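Local coordinates for DNA topoisomerase 2-associated protein PAT1 (Saccharomyces cerevisiae, PDB 4OJJ) that probably activates mRNA decapping and represses translation in budding yeast, and so is likely to promote the turnover of messenger RNA, at residues 49-54 with 77-82; 56-61 with 109-114; 95-100 with 149-154; 160-165 with 233-238. One frame throughout, in Å; residues are numbered along the deposited sequence.

Interaction 1 (49-54 with 77-82); sequences NPFISM and LKILQK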
loop_
_atom_site.group_PDB
_atom_site.type_symbol
_atom_site.label_atom_id
_atom_site.label_comp_id
_atom_site.label_asym_id
_atom_site.label_seq_id
_atom_site.Cartn_x
_atom_site.Cartn_y
_atom_site.Cartn_z
ATOM N N ASN A 49 20.748 0.829 -10.774
ATOM C CA ASN A 49 20.454 2.218 -11.140
ATOM C C ASN A 49 20.608 3.184 -9.967
ATOM O O ASN A 49 20.186 2.876 -8.856
ATOM C CB ASN A 49 19.060 2.335 -11.761
ATOM C CG ASN A 49 18.649 3.773 -12.000
ATOM O OD1 ASN A 49 18.194 4.454 -11.087
ATOM N ND2 ASN A 49 18.809 4.244 -13.233
ATOM N N PRO A 50 21.240 4.344 -10.208
ATOM C CA PRO A 50 21.585 5.269 -9.115
ATOM C C PRO A 50 20.370 5.975 -8.499
ATOM O O PRO A 50 20.441 6.420 -7.356
ATOM C CB PRO A 50 22.524 6.287 -9.788
ATOM C CG PRO A 50 23.015 5.600 -11.040
ATOM C CD PRO A 50 21.848 4.753 -11.486
ATOM N N PHE A 51 19.280 6.094 -9.250
ATOM C CA PHE A 51 18.053 6.626 -8.674
ATOM C C PHE A 51 17.398 5.562 -7.790
ATOM O O PHE A 51 16.934 5.867 -6.698
ATOM C CB PHE A 51 17.090 7.124 -9.745
ATOM C CG PHE A 51 15.717 7.383 -9.232
ATOM C CD1 PHE A 51 15.440 8.523 -8.504
ATOM C CD2 PHE A 51 14.697 6.473 -9.463
ATOM C CE1 PHE A 51 14.168 8.750 -8.018
ATOM C CE2 PHE A 51 13.424 6.697 -8.981
ATOM C CZ PHE A 51 13.157 7.831 -8.262
ATOM N N ILE A 52 17.377 4.316 -8.259
ATOM C CA ILE A 52 16.915 3.220 -7.416
ATOM C C ILE A 52 17.778 3.137 -6.149
ATOM O O ILE A 52 17.242 3.036 -5.059
ATOM C CB ILE A 52 16.914 1.870 -8.148
ATOM C CG1 ILE A 52 15.906 1.871 -9.305
ATOM C CG2 ILE A 52 16.579 0.762 -7.188
ATOM C CD1 ILE A 52 14.474 2.057 -8.886
ATOM N N SER A 53 19.102 3.237 -6.289
ATOM C CA SER A 53 20.003 3.263 -5.125
ATOM C C SER A 53 19.738 4.436 -4.169
ATOM O O SER A 53 19.895 4.314 -2.946
ATOM C CB SER A 53 21.464 3.311 -5.571
ATOM O OG SER A 53 21.802 2.186 -6.353
ATOM N N MET A 54 19.335 5.569 -4.745
ATOM C CA MET A 54 19.023 6.757 -3.974
ATOM C C MET A 54 17.840 6.532 -3.034
ATOM O O MET A 54 17.722 7.197 -2.009
ATOM C CB MET A 54 18.727 7.929 -4.907
ATOM C CG MET A 54 18.679 9.273 -4.190
ATOM S SD MET A 54 17.988 10.594 -5.205
ATOM C CE MET A 54 16.266 10.094 -5.319
ATOM N N LEU A 77 5.383 9.741 -14.181
ATOM C CA LEU A 77 5.075 8.421 -14.692
ATOM C C LEU A 77 6.346 7.616 -14.906
ATOM O O LEU A 77 6.416 6.440 -14.519
ATOM C CB LEU A 77 4.357 8.557 -16.023
ATOM C CG LEU A 77 3.797 7.293 -16.649
ATOM C CD1 LEU A 77 2.326 7.241 -16.340
ATOM C CD2 LEU A 77 4.038 7.273 -18.154
ATOM N N LYS A 78 7.352 8.238 -15.518
ATOM C CA LYS A 78 8.591 7.523 -15.826
ATOM C C LYS A 78 9.288 7.022 -14.572
ATOM O O LYS A 78 9.855 5.933 -14.560
ATOM C CB LYS A 78 9.571 8.391 -16.604
ATOM C CG LYS A 78 10.261 7.629 -17.728
ATOM C CD LYS A 78 9.345 7.542 -18.972
ATOM C CE LYS A 78 10.035 6.838 -20.130
ATOM N NZ LYS A 78 10.068 7.695 -21.358
ATOM N N ILE A 79 9.276 7.840 -13.532
ATOM C CA ILE A 79 9.812 7.435 -12.236
ATOM C C ILE A 79 9.089 6.214 -11.623
ATOM O O ILE A 79 9.734 5.266 -11.193
ATOM C CB ILE A 79 9.815 8.615 -11.254
ATOM C CG1 ILE A 79 10.999 9.530 -11.574
ATOM C CG2 ILE A 79 9.899 8.128 -9.819
ATOM C CD1 ILE A 79 11.121 10.656 -10.643
ATOM N N LEU A 80 7.761 6.258 -11.598
ATOM C CA LEU A 80 6.942 5.137 -11.153
ATOM C C LEU A 80 7.257 3.872 -11.935
ATOM O O LEU A 80 7.383 2.793 -11.359
ATOM C CB LEU A 80 5.458 5.461 -11.303
ATOM C CG LEU A 80 4.721 5.961 -10.065
ATOM C CD1 LEU A 80 5.180 7.343 -9.658
ATOM C CD2 LEU A 80 3.229 5.929 -10.274
ATOM N N GLN A 81 7.400 4.021 -13.247
ATOM C CA GLN A 81 7.702 2.886 -14.104
ATOM C C GLN A 81 9.033 2.265 -13.731
ATOM O O GLN A 81 9.203 1.047 -13.790
ATOM C CB GLN A 81 7.730 3.301 -15.575
ATOM C CG GLN A 81 6.356 3.593 -16.157
ATOM C CD GLN A 81 6.391 3.852 -17.660
ATOM O OE1 GLN A 81 7.418 4.229 -18.216
ATOM N NE2 GLN A 81 5.264 3.641 -18.316
ATOM N N LYS A 82 9.982 3.118 -13.373
ATOM C CA LYS A 82 11.305 2.657 -13.033
ATOM C C LYS A 82 11.243 1.845 -11.730
ATOM O O LYS A 82 11.923 0.840 -11.590
ATOM C CB LYS A 82 12.233 3.849 -12.872
ATOM C CG LYS A 82 13.665 3.455 -12.613
ATOM C CD LYS A 82 14.411 3.152 -13.907
ATOM C CE LYS A 82 15.852 2.729 -13.612
ATOM N NZ LYS A 82 15.998 1.249 -13.394
#
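I79 is the first residue of 77-82 to reach across: its CG2 methyl lies 3.6 Å from F51 CZ, approaching the ring obliquely, with the two side chains at about a right angle. The backbones stand well apart here. The short axes of 50-54 and 77-82 pass 11.3 Å from each other and are turned by 80°, which leaves the bridging to side chains. F51 manages it because its CG swings opposite the backbone N (chi1 167°) and carries the ring out to I79. M64 of helix 58-68 touches both residues, and W36 of helix 33-39 packs on I79 as well. One turn on, K82 takes over. With CG anti to the backbone N (chi1 -176°), it sets that carbon 4.1 Å from I52 CD1, and the same I52 CD1 methyl sits 3.9 Å from K82 O. A bend at chi2 then brings K82 CE against the amide of N49, 3.3 Å from N49 ND2. That amide is already spoken for. As N-cap of helix 50-54, N49 OD1 accepts from I52 N at 2.9 Å, on an in-plane lone pair, and weakly from F51 N, while ND2 donates to the backbone O of H40. No hydrogen bond crosses the contact. K82 offers mainly its carbon chain, lying obliquely against an amide whose oxygen caps its own helix, so the contact probably rests mostly on van der Waals packing.

Interaction 2 (56-61 with 109-114); sequences SFDKGI and LKKVDL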
loop_
_atom_site.group_PDB
_atom_site.type_symbol
_atom_site.label_atom_id
_atom_site.label_comp_id
_atom_site.label_asym_id
_atom_site.label_seq_id
_atom_site.Cartn_x
_atom_site.Cartn_y
_atom_site.Cartn_z
ATOM N N SER A 56 17.369 4.097 -1.223
ATOM C CA SER A 56 17.814 3.355 -0.051
ATOM C C SER A 56 18.298 4.277 1.065
ATOM O O SER A 56 18.620 3.825 2.155
ATOM C CB SER A 56 18.910 2.354 -0.423
ATOM O OG SER A 56 18.421 1.392 -1.342
ATOM N N PHE A 57 18.337 5.574 0.788
ATOM C CA PHE A 57 18.836 6.527 1.760
ATOM C C PHE A 57 17.707 7.388 2.288
ATOM O O PHE A 57 16.915 7.902 1.521
ATOM C CB PHE A 57 19.913 7.396 1.113
ATOM C CG PHE A 57 21.168 6.642 0.787
ATOM C CD1 PHE A 57 22.283 6.734 1.613
ATOM C CD2 PHE A 57 21.234 5.820 -0.328
ATOM C CE1 PHE A 57 23.437 6.042 1.324
ATOM C CE2 PHE A 57 22.394 5.111 -0.621
ATOM C CZ PHE A 57 23.497 5.225 0.209
ATOM N N ASP A 58 17.633 7.540 3.605
ATOM C CA ASP A 58 16.630 8.408 4.215
ATOM C C ASP A 58 16.574 9.795 3.566
ATOM O O ASP A 58 15.494 10.344 3.349
ATOM C CB ASP A 58 16.866 8.531 5.718
ATOM C CG ASP A 58 16.445 7.279 6.477
ATOM O OD1 ASP A 58 16.207 6.218 5.845
ATOM O OD2 ASP A 58 16.349 7.357 7.717
ATOM N N LYS A 59 17.745 10.329 3.238
ATOM C CA LYS A 59 17.870 11.644 2.648
ATOM C C LYS A 59 17.327 11.648 1.235
ATOM O O LYS A 59 16.678 12.603 0.817
ATOM C CB LYS A 59 19.337 12.086 2.653
ATOM C CG LYS A 59 19.572 13.456 3.258
ATOM C CD LYS A 59 19.087 14.586 2.349
ATOM C CE LYS A 59 20.229 15.581 2.038
ATOM N NZ LYS A 59 19.752 16.811 1.321
ATOM N N GLY A 60 17.599 10.584 0.492
ATOM C CA GLY A 60 17.072 10.478 -0.852
ATOM C C GLY A 60 15.551 10.502 -0.799
ATOM O O GLY A 60 14.899 11.148 -1.624
ATOM N N ILE A 61 15.001 9.807 0.193
ATOM C CA ILE A 61 13.555 9.662 0.367
ATOM C C ILE A 61 12.933 10.990 0.758
ATOM O O ILE A 61 11.872 11.362 0.255
ATOM C CB ILE A 61 13.234 8.634 1.492
ATOM C CG1 ILE A 61 13.780 7.246 1.138
ATOM C CG2 ILE A 61 11.737 8.566 1.770
ATOM C CD1 ILE A 61 13.076 6.611 -0.048
ATOM N N LEU A 109 12.417 -1.051 10.425
ATOM C CA LEU A 109 11.015 -0.637 10.540
ATOM C C LEU A 109 10.787 0.853 10.227
ATOM O O LEU A 109 9.841 1.220 9.513
ATOM C CB LEU A 109 10.432 -0.978 11.924
ATOM C CG LEU A 109 10.291 -2.468 12.234
ATOM C CD1 LEU A 109 9.752 -2.759 13.653
ATOM C CD2 LEU A 109 9.417 -3.122 11.176
ATOM N N LYS A 110 11.652 1.712 10.750
ATOM C CA LYS A 110 11.411 3.140 10.662
ATOM C C LYS A 110 11.670 3.592 9.255
ATOM O O LYS A 110 11.049 4.539 8.769
ATOM C CB LYS A 110 12.295 3.897 11.646
ATOM C CG LYS A 110 11.846 3.704 13.071
ATOM C CD LYS A 110 12.518 4.696 13.969
ATOM C CE LYS A 110 12.176 4.441 15.429
ATOM N NZ LYS A 110 12.966 5.377 16.289
ATOM N N LYS A 111 12.596 2.894 8.614
ATOM C CA LYS A 111 12.875 3.083 7.213
ATOM C C LYS A 111 11.657 2.698 6.361
ATOM O O LYS A 111 11.309 3.417 5.431
ATOM C CB LYS A 111 14.067 2.223 6.804
ATOM C CG LYS A 111 15.171 2.983 6.108
ATOM C CD LYS A 111 15.896 2.069 5.148
ATOM C CE LYS A 111 17.163 2.710 4.628
ATOM N NZ LYS A 111 17.717 1.859 3.530
ATOM N N VAL A 112 11.040 1.551 6.674
ATOM C CA VAL A 112 9.873 1.059 5.926
ATOM C C VAL A 112 8.754 2.091 6.037
ATOM O O VAL A 112 8.217 2.555 5.032
ATOM C CB VAL A 112 9.414 -0.339 6.400
ATOM C CG1 VAL A 112 8.023 -0.702 5.813
ATOM C CG2 VAL A 112 10.454 -1.389 6.030
ATOM N N ASP A 113 8.477 2.496 7.266
ATOM C CA ASP A 113 7.533 3.566 7.552
ATOM C C ASP A 113 7.808 4.882 6.830
ATOM O O ASP A 113 6.878 5.577 6.411
ATOM C CB ASP A 113 7.540 3.855 9.032
ATOM C CG ASP A 113 6.169 3.848 9.617
ATOM O OD1 ASP A 113 5.450 4.858 9.426
ATOM O OD2 ASP A 113 5.818 2.832 10.272
ATOM N N LEU A 114 9.080 5.253 6.739
ATOM C CA LEU A 114 9.444 6.520 6.113
ATOM C C LEU A 114 9.097 6.458 4.627
ATOM O O LEU A 114 8.425 7.324 4.100
ATOM C CB LEU A 114 10.931 6.832 6.331
ATOM C CG LEU A 114 11.358 8.134 5.652
ATOM C CD1 LEU A 114 10.743 9.304 6.395
ATOM C CD2 LEU A 114 12.881 8.263 5.572
#
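K111 reaches over to the backbone of S56 and donates from NZ to S56 O at 2.6 Å, tilted 25° from the carbonyl plane. Its first torsion departs from any staggered position (chi1 -127°); beyond CG the chain runs straight out, which is what lets the ammonium span the distance from helix 106-130 to the residues leading into helix 58-68. On the way it passes D58, whose OD1 lies 3.4 Å from K111 CG. The carboxylate meets the lysine along its methylenes, not at its charged end: D58 OD1 and K111 NZ are 5.2 Å apart. One turn later L114 has its CG opposite the backbone N (chi1 178°), directing the isobutyl group at 56-61. Its CD2 touches D58 CG at 3.8 Å, and L114 CG lies 3.9 Å from I61 CG2, the two side chains sliding past each other in opposite directions. F115, I118 and I119, farther along helix 106-130, carry the packing on I61 onward. The chemistry is thus split. A lysine-to-carbonyl bond ties down the turn before helix 58-68, leucine and isoleucine pack together a turn farther along, and the D58 charge, though not in contact with the ammonium, probably still favours it through space.

Interaction 3 (95-100 with 149-154); sequences LSSYKT and VSFLTT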
loop_
_atom_site.group_PDB
_atom_site.type_symbol
_atom_site.label_atom_id
_atom_site.label_comp_id
_atom_site.label_asym_id
_atom_site.label_seq_id
_atom_site.Cartn_x
_atom_site.Cartn_y
_atom_site.Cartn_z
ATOM N N LEU A 95 13.225 -5.362 2.696
ATOM C CA LEU A 95 13.170 -5.021 4.110
ATOM C C LEU A 95 11.782 -5.235 4.734
ATOM O O LEU A 95 11.695 -5.586 5.896
ATOM C CB LEU A 95 13.680 -3.592 4.351
ATOM C CG LEU A 95 15.207 -3.449 4.329
ATOM C CD1 LEU A 95 15.642 -1.996 4.517
ATOM C CD2 LEU A 95 15.816 -4.328 5.401
ATOM N N SER A 96 10.715 -5.040 3.960
ATOM C CA SER A 96 9.343 -5.073 4.493
ATOM C C SER A 96 8.601 -6.390 4.253
ATOM O O SER A 96 7.435 -6.528 4.638
ATOM C CB SER A 96 8.504 -3.933 3.894
ATOM O OG SER A 96 8.416 -4.044 2.476
ATOM N N SER A 97 9.252 -7.341 3.595
ATOM C CA SER A 97 8.741 -8.710 3.520
ATOM C C SER A 97 9.126 -9.600 4.740
ATOM O O SER A 97 10.305 -9.718 5.112
ATOM C CB SER A 97 9.195 -9.361 2.226
ATOM O OG SER A 97 9.028 -10.759 2.269
ATOM N N TYR A 98 8.125 -10.234 5.350
ATOM C CA TYR A 98 8.373 -11.167 6.464
ATOM C C TYR A 98 9.078 -12.427 5.998
ATOM O O TYR A 98 9.563 -13.208 6.811
ATOM C CB TYR A 98 7.065 -11.564 7.168
ATOM C CG TYR A 98 6.125 -12.397 6.309
ATOM C CD1 TYR A 98 6.297 -13.777 6.185
ATOM C CD2 TYR A 98 5.063 -11.805 5.625
ATOM C CE1 TYR A 98 5.430 -14.544 5.416
ATOM C CE2 TYR A 98 4.185 -12.569 4.847
ATOM C CZ TYR A 98 4.379 -13.939 4.741
ATOM O OH TYR A 98 3.528 -14.717 3.969
ATOM N N LYS A 99 9.098 -12.645 4.690
ATOM C CA LYS A 99 9.715 -13.845 4.155
ATOM C C LYS A 99 11.215 -13.571 4.164
ATOM O O LYS A 99 12.023 -14.295 4.733
ATOM C CB LYS A 99 9.193 -14.107 2.729
ATOM C CG LYS A 99 8.742 -15.537 2.414
ATOM C CD LYS A 99 7.401 -15.892 3.078
ATOM C CE LYS A 99 6.921 -17.308 2.734
ATOM N NZ LYS A 99 6.931 -17.571 1.255
ATOM N N THR A 100 11.571 -12.451 3.574
ATOM C CA THR A 100 12.946 -12.173 3.265
ATOM C C THR A 100 13.614 -11.398 4.429
ATOM O O THR A 100 14.838 -11.442 4.607
ATOM C CB THR A 100 12.974 -11.486 1.881
ATOM O OG1 THR A 100 14.241 -11.643 1.251
ATOM C CG2 THR A 100 12.629 -10.068 2.001
ATOM N N VAL A 149 5.000 -11.545 -8.091
ATOM C CA VAL A 149 3.875 -10.859 -7.490
ATOM C C VAL A 149 3.510 -11.396 -6.102
ATOM O O VAL A 149 3.212 -10.613 -5.206
ATOM C CB VAL A 149 2.643 -10.919 -8.439
ATOM C CG1 VAL A 149 1.468 -10.108 -7.878
ATOM C CG2 VAL A 149 3.044 -10.416 -9.812
ATOM N N SER A 150 3.521 -12.716 -5.923
ATOM C CA SER A 150 3.190 -13.276 -4.617
ATOM C C SER A 150 4.223 -12.851 -3.554
ATOM O O SER A 150 3.851 -12.393 -2.465
ATOM C CB SER A 150 3.059 -14.805 -4.660
ATOM O OG SER A 150 2.804 -15.311 -3.354
ATOM N N PHE A 151 5.508 -13.004 -3.872
ATOM C CA PHE A 151 6.551 -12.449 -3.028
ATOM C C PHE A 151 6.230 -11.007 -2.649
ATOM O O PHE A 151 6.222 -10.667 -1.461
ATOM C CB PHE A 151 7.928 -12.514 -3.677
ATOM C CG PHE A 151 8.970 -11.739 -2.909
ATOM C CD1 PHE A 151 9.324 -12.125 -1.625
ATOM C CD2 PHE A 151 9.553 -10.611 -3.445
ATOM C CE1 PHE A 151 10.243 -11.409 -0.900
ATOM C CE2 PHE A 151 10.487 -9.892 -2.721
ATOM C CZ PHE A 151 10.834 -10.295 -1.449
ATOM N N LEU A 152 5.918 -10.181 -3.652
ATOM C CA LEU A 152 5.510 -8.800 -3.403
ATOM C C LEU A 152 4.414 -8.649 -2.371
ATOM O O LEU A 152 4.485 -7.770 -1.509
ATOM C CB LEU A 152 5.088 -8.077 -4.688
ATOM C CG LEU A 152 6.222 -7.870 -5.707
ATOM C CD1 LEU A 152 5.763 -6.992 -6.846
ATOM C CD2 LEU A 152 7.493 -7.299 -5.042
ATOM N N THR A 153 3.386 -9.482 -2.473
ATOM C CA THR A 153 2.296 -9.416 -1.517
ATOM C C THR A 153 2.721 -9.749 -0.077
ATOM O O THR A 153 1.982 -9.426 0.847
ATOM C CB THR A 153 1.095 -10.299 -1.916
ATOM O OG1 THR A 153 1.463 -11.680 -1.837
ATOM C CG2 THR A 153 0.612 -9.961 -3.317
ATOM N N THR A 154 3.889 -10.366 0.128
ATOM C CA THR A 154 4.360 -10.599 1.508
ATOM C C THR A 154 4.991 -9.342 2.067
ATOM O O THR A 154 5.340 -9.281 3.242
ATOM C CB THR A 154 5.387 -11.765 1.646
ATOM O OG1 THR A 154 6.632 -11.414 1.024
ATOM C CG2 THR A 154 4.857 -13.048 1.024
HETATM O O HOH W 1 5.321 -8.424 5.860
#
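Two hydroxyls carry the polar part: S97 OG donates to T154 OG1 at 2.8 Å, and T154 OG1 in turn donates to F151 O at 2.6 Å, lying in the carbonyl plane. F151 O also takes T154 N. S97 OG is an acceptor too, from K99 N at 3.1 Å and weakly from T100 N. A water joins the backbones as well, donating to S96 O and to T154 O. Among the van der Waals contacts, the Y98 ring crosses T154 at about a right angle, with Y98 CE2 3.5 Å from T154 CB and Y98 OH near the threonine methyl. That phenol is anchored beyond the contact, on the backbone O of L207. F151 is met at its ring edge by the T100 methyl, T100 CG2 to F151 CZ being 3.9 Å. With OG1 between its backbone N and carbonyl carbon (chi1 69°), T154 can meet S97 and F151 O of its own segment at once. A valine in its place would probably leave the S97 hydroxyl without its acceptor. The S97 bond to K99 N closes an ST turn in 97-99, laid against T154 and F151: a loop packed on a helical segment within this mainly helical fold.

Interaction 4 (160-165 with 233-238); sequences NLITIL and WQFLAS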
loop_
_atom_site.group_PDB
_atom_site.type_symbol
_atom_site.label_atom_id
_atom_site.label_comp_id
_atom_site.label_asym_id
_atom_site.label_seq_id
_atom_site.Cartn_x
_atom_site.Cartn_y
_atom_site.Cartn_z
ATOM N N ASN A 160 0.688 -2.710 -0.649
ATOM C CA ASN A 160 0.098 -1.382 -0.732
ATOM C C ASN A 160 0.204 -0.758 -2.123
ATOM O O ASN A 160 -0.716 -0.086 -2.578
ATOM C CB ASN A 160 0.739 -0.458 0.320
ATOM C CG ASN A 160 0.184 -0.703 1.705
ATOM O OD1 ASN A 160 -0.780 -1.436 1.854
ATOM N ND2 ASN A 160 0.775 -0.078 2.720
ATOM N N LEU A 161 1.345 -0.968 -2.774
ATOM C CA LEU A 161 1.542 -0.543 -4.154
ATOM C C LEU A 161 0.559 -1.239 -5.087
ATOM O O LEU A 161 0.104 -0.635 -6.064
ATOM C CB LEU A 161 2.973 -0.836 -4.609
ATOM C CG LEU A 161 4.044 0.153 -4.133
ATOM C CD1 LEU A 161 5.408 -0.283 -4.614
ATOM C CD2 LEU A 161 3.758 1.581 -4.607
ATOM N N ILE A 162 0.232 -2.504 -4.804
ATOM C CA ILE A 162 -0.694 -3.233 -5.652
ATOM C C ILE A 162 -2.089 -2.677 -5.414
ATOM O O ILE A 162 -2.807 -2.390 -6.361
ATOM C CB ILE A 162 -0.625 -4.756 -5.464
ATOM C CG1 ILE A 162 0.716 -5.293 -5.979
ATOM C CG2 ILE A 162 -1.736 -5.425 -6.214
ATOM C CD1 ILE A 162 1.072 -6.690 -5.460
ATOM N N THR A 163 -2.412 -2.421 -4.157
ATOM C CA THR A 163 -3.722 -1.914 -3.773
ATOM C C THR A 163 -3.971 -0.529 -4.346
ATOM O O THR A 163 -5.090 -0.226 -4.761
ATOM C CB THR A 163 -3.852 -1.833 -2.240
ATOM O OG1 THR A 163 -3.644 -3.134 -1.683
ATOM C CG2 THR A 163 -5.229 -1.310 -1.811
ATOM N N ILE A 164 -2.938 0.313 -4.354
ATOM C CA ILE A 164 -3.087 1.669 -4.875
ATOM C C ILE A 164 -3.466 1.639 -6.369
ATOM O O ILE A 164 -4.416 2.306 -6.812
ATOM C CB ILE A 164 -1.787 2.456 -4.734
ATOM C CG1 ILE A 164 -1.536 2.858 -3.274
ATOM C CG2 ILE A 164 -1.801 3.697 -5.633
ATOM C CD1 ILE A 164 -0.111 3.303 -3.050
ATOM N N LEU A 165 -2.721 0.845 -7.127
ATOM C CA LEU A 165 -2.990 0.638 -8.524
ATOM C C LEU A 165 -4.371 0.051 -8.744
ATOM O O LEU A 165 -5.149 0.541 -9.549
ATOM C CB LEU A 165 -1.931 -0.279 -9.142
ATOM C CG LEU A 165 -0.498 0.268 -9.282
ATOM C CD1 LEU A 165 0.427 -0.738 -9.974
ATOM C CD2 LEU A 165 -0.478 1.591 -10.029
ATOM N N TRP A 233 -6.685 -6.076 4.740
ATOM C CA TRP A 233 -8.084 -6.069 4.373
ATOM C C TRP A 233 -8.422 -5.107 3.208
ATOM O O TRP A 233 -9.211 -5.463 2.326
ATOM C CB TRP A 233 -8.947 -5.836 5.612
ATOM C CG TRP A 233 -8.763 -6.936 6.663
ATOM C CD1 TRP A 233 -8.069 -6.845 7.841
ATOM C CD2 TRP A 233 -9.276 -8.296 6.611
ATOM N NE1 TRP A 233 -8.116 -8.049 8.521
ATOM C CE2 TRP A 233 -8.858 -8.952 7.803
ATOM C CE3 TRP A 233 -10.061 -9.005 5.690
ATOM C CZ2 TRP A 233 -9.185 -10.284 8.087
ATOM C CZ3 TRP A 233 -10.392 -10.335 5.971
ATOM C CH2 TRP A 233 -9.945 -10.962 7.160
ATOM N N GLN A 234 -7.812 -3.918 3.183
ATOM C CA GLN A 234 -8.019 -2.978 2.073
ATOM C C GLN A 234 -7.611 -3.650 0.779
ATOM O O GLN A 234 -8.297 -3.489 -0.232
ATOM C CB GLN A 234 -7.218 -1.646 2.224
ATOM C CG GLN A 234 -7.538 -0.878 3.515
ATOM C CD GLN A 234 -6.666 0.350 3.765
ATOM O OE1 GLN A 234 -5.448 0.324 3.598
ATOM N NE2 GLN A 234 -7.303 1.441 4.174
ATOM N N PHE A 235 -6.500 -4.392 0.804
ATOM C CA PHE A 235 -6.034 -5.082 -0.408
ATOM C C PHE A 235 -7.067 -6.142 -0.817
ATOM O O PHE A 235 -7.363 -6.301 -1.999
ATOM C CB PHE A 235 -4.647 -5.719 -0.241
ATOM C CG PHE A 235 -4.292 -6.697 -1.340
ATOM C CD1 PHE A 235 -3.696 -6.255 -2.516
ATOM C CD2 PHE A 235 -4.565 -8.057 -1.207
ATOM C CE1 PHE A 235 -3.395 -7.146 -3.529
ATOM C CE2 PHE A 235 -4.261 -8.954 -2.215
ATOM C CZ PHE A 235 -3.677 -8.502 -3.367
ATOM N N LEU A 236 -7.632 -6.833 0.176
ATOM C CA LEU A 236 -8.570 -7.921 -0.081
ATOM C C LEU A 236 -9.853 -7.375 -0.673
ATOM O O LEU A 236 -10.379 -7.931 -1.634
ATOM C CB LEU A 236 -8.835 -8.762 1.184
ATOM C CG LEU A 236 -7.663 -9.677 1.570
ATOM C CD1 LEU A 236 -7.926 -10.450 2.842
ATOM C CD2 LEU A 236 -7.344 -10.648 0.436
ATOM N N ALA A 237 -10.328 -6.274 -0.103
ATOM C CA ALA A 237 -11.488 -5.547 -0.609
ATOM C C ALA A 237 -11.351 -5.116 -2.090
ATOM O O ALA A 237 -12.250 -5.356 -2.900
ATOM C CB ALA A 237 -11.739 -4.344 0.249
ATOM N N SER A 238 -10.235 -4.483 -2.430
ATOM C CA SER A 238 -9.994 -4.030 -3.793
ATOM C C SER A 238 -9.849 -5.208 -4.731
ATOM O O SER A 238 -10.362 -5.178 -5.840
ATOM C CB SER A 238 -8.722 -3.175 -3.889
ATOM O OG SER A 238 -8.770 -2.064 -3.021
#
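T163 and F235 mark where the backbones come together, their CA atoms 5.2 Å apart. The segments 160-165 and 233-238 are both inner stretches of longer helices, running in roughly the same direction at 38° to each other, with short axes 9.3 Å apart at closest approach. The close approach is made by T163, whose hydroxyl lies in the plane of the F235 ring at its edge, 3.1 Å from F235 CB and 3.2 Å from F235 CD1. That hydroxyl bonds to L159 O, one turn back in its own helix, so its polar side is turned to the backbone while it packs on the phenylalanine. The setting is helix-to-helix packing inside a mainly helical protein of the TPR clan, joining helix 156-177 to helix 230-241, with helix 106-130 packing against the first and helix 284-310 against the second. The T163 methyl, CG2 opposite the backbone N, lies against the 234-238 turn of the facing helix, 3.8 Å from S238 OG. S238 OG itself donates to Q234 O at 3.2 Å, while S238 N reaches the same oxygen from the opposite face of its plane. Swapping the threonine for an alanine here would probably open a gap along the F235 edge and leave L159 O without its hydroxyl partner. Beside the threonine, I162 CG2 meets the same ring edge at F235 CE1, 3.6 Å away, and L159 touches F235 as well.

The four contacts step through one mainly helical chain. Interactions 1 and 2 are interleaved in sequence and touch where M54 CG meets G60 CA at 3.9 Å, helix 58-68 following directly on helix 50-54. Interactions 2 and 3 also interleave and touch: V112 CG1 packs on S96 CB at 3.8 Å. Interaction 3 then meets interaction 4 through T153 CG2 and I162 CD1, 3.9 Å apart, so 1-2-3-4 form a continuous series of packed neighbours. Interactions 1 and 4, the ends of that series, do not touch; their centres are about 22 Å and their nearest atoms about 6 Å apart. A 1,2-ethanediol, probably from the crystallisation liquor, lies about 4 Å from the S56 side chain of interaction 2.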